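GCN5-related N-acetyltransferase (Arthrobacter sp., PDB 2R1I) probably transfers an acetyl group from acetyl-CoA to an amine of a substrate not yet identified, as in other GNAT-family acetyltransferases. Local coordinates at residues Ala31-Val36 against His63-Glu68. Sequence-based numbering, arbitrary orientation. Where two conformers were deposited one is given.
Sequences ADAATV and HLLAGE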
loop_
_atom_site.group_PDB
_atom_site.type_symbol
_atom_site.label_atom_id
_atom_site.label_comp_id
_atom_site.label_asym_id
_atom_site.label_seq_id
_atom_site.Cartn_x
_atom_site.Cartn_y
_atom_site.Cartn_z
ATOM N N ALA A 31 20.476 7.154 13.726
ATOM C CA ALA A 31 21.697 7.967 13.524
ATOM C C ALA A 31 21.953 8.253 12.047
ATOM O O ALA A 31 22.734 9.131 11.680
ATOM C CB ALA A 31 22.921 7.264 14.148
ATOM N N ASP A 32 21.288 7.480 11.197
ATOM C CA ASP A 32 21.392 7.660 9.752
ATOM C C ASP A 32 20.370 8.624 9.172
ATOM O O ASP A 32 20.307 8.758 7.944
ATOM C CB ASP A 32 21.264 6.315 9.033
ATOM C CG ASP A 32 22.387 5.345 9.359
ATOM O OD1 ASP A 32 23.574 5.754 9.187
ATOM O OD2 ASP A 32 22.064 4.187 9.728
ATOM N N ALA A 33 19.560 9.282 10.004
ATOM C CA ALA A 33 18.495 10.161 9.464
ATOM C C ALA A 33 19.005 11.219 8.470
ATOM O O ALA A 33 18.394 11.414 7.381
ATOM C CB ALA A 33 17.608 10.783 10.567
ATOM N N ALA A 34 20.106 11.885 8.791
ATOM C CA ALA A 34 20.609 12.920 7.915
ATOM C C ALA A 34 21.135 12.350 6.598
ATOM O O ALA A 34 20.917 12.952 5.515
ATOM C CB ALA A 34 21.674 13.822 8.632
ATOM N N THR A 35 21.830 11.215 6.672
ATOM C CA THR A 35 22.363 10.543 5.500
ATOM C C THR A 35 21.243 10.191 4.546
ATOM O O THR A 35 21.270 10.518 3.334
ATOM C CB THR A 35 23.151 9.279 5.929
ATOM O OG1 THR A 35 24.345 9.705 6.585
ATOM C CG2 THR A 35 23.553 8.365 4.738
ATOM N N VAL A 36 20.228 9.572 5.102
ATOM C CA VAL A 36 19.061 9.101 4.326
ATOM C C VAL A 36 18.317 10.300 3.722
ATOM O O VAL A 36 17.933 10.276 2.552
ATOM C CB VAL A 36 18.119 8.210 5.142
ATOM C CG1 VAL A 36 16.873 7.865 4.328
ATOM C CG2 VAL A 36 18.840 6.893 5.531
ATOM N N HIS A 63 12.012 10.178 13.224
ATOM C CA HIS A 63 10.842 9.471 13.718
ATOM C C HIS A 63 10.731 8.062 13.146
ATOM O O HIS A 63 10.759 7.086 13.871
ATOM C CB HIS A 63 9.553 10.242 13.432
ATOM C CG HIS A 63 8.411 9.755 14.252
ATOM N ND1 HIS A 63 7.304 9.115 13.726
ATOM C CD2 HIS A 63 8.248 9.758 15.593
ATOM C CE1 HIS A 63 6.492 8.784 14.716
ATOM N NE2 HIS A 63 7.059 9.128 15.859
ATOM N N LEU A 64 10.617 7.966 11.828
ATOM C CA LEU A 64 10.373 6.697 11.159
ATOM C C LEU A 64 11.437 5.640 11.445
ATOM O O LEU A 64 11.097 4.456 11.655
ATOM C CB LEU A 64 10.214 6.950 9.655
ATOM C CG LEU A 64 9.028 7.775 9.259
ATOM C CD1 LEU A 64 9.024 8.042 7.745
ATOM C CD2 LEU A 64 7.733 7.135 9.726
ATOM N N LEU A 65 12.706 6.043 11.399
ATOM C CA LEU A 65 13.811 5.109 11.587
ATOM C C LEU A 65 13.877 4.551 13.044
ATOM O O LEU A 65 14.518 3.535 13.283
ATOM C CB LEU A 65 15.130 5.785 11.196
ATOM C CG LEU A 65 15.295 6.178 9.734
ATOM C CD1 LEU A 65 16.639 6.836 9.442
ATOM C CD2 LEU A 65 15.090 4.931 8.839
ATOM N N ALA A 66 13.223 5.243 13.986
ATOM C CA ALA A 66 13.069 4.804 15.362
ATOM C C ALA A 66 12.011 3.718 15.526
ATOM O O ALA A 66 11.989 3.027 16.544
ATOM C CB ALA A 66 12.675 5.984 16.262
ATOM N N GLY A 67 11.129 3.574 14.541
ATOM C CA GLY A 67 10.084 2.540 14.534
ATOM C C GLY A 67 10.313 1.430 13.522
ATOM O O GLY A 67 11.413 1.271 12.965
ATOM N N GLU A 68 9.239 0.674 13.293
ATOM C CA GLU A 68 9.233 -0.563 12.501
ATOM C C GLU A 68 8.230 -0.465 11.344
ATOM O O GLU A 68 8.128 -1.390 10.552
ATOM C CB GLU A 68 8.848 -1.784 13.379
ATOM C CG GLU A 68 9.717 -1.961 14.603
ATOM C CD GLU A 68 11.185 -2.165 14.219
ATOM O OE1 GLU A 68 11.408 -2.922 13.259
ATOM O OE2 GLU A 68 12.097 -1.555 14.851
#
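Leu-65 points its CB at the start of helix 33-47, and its CD1 methyl does the touching. The contact sets the turn around the end of helix 54-64 against the start of helix 33-47; in this GNAT fold both helices come between strands 26-27 and 70-75 in sequence. Segment 31-36 is the 3-10 entry and first turn of helix 33-47. Segment 63-68 carries the last part of helix 54-64 and includes a type I beta turn from Leu-64 to Gly-67. A hydrogen bond from Gly-67 N to Leu-64 O, 3.0 Å, closes that turn.

In Leu-65, CG is anti to the carbonyl carbon (chi1 -65°), and from there CD1 runs straight on, anti to CA (chi2 -180°). This carries CD1 across to the backbone of Asp-32 and Ala-33. The methyl group of Ala-33 lies to one side, with CB 4.2 Å from Leu-65 CD1. The CB of Val-36, one turn later, points toward the leucine, but CG2 comes no nearer than 4.5 Å to Leu-65 CD1. Val-72 of strand 70-75 and Ala-28 touch both Leu-65 and Val-36, so this packing continues onto the sheet. Asp-32 OD2 accepts a hydrogen bond from Thr-29 N and forms a salt bridge with Arg-26. The closest approach is Leu-65 CD1 to Ala-33 CA, 3.8 Å.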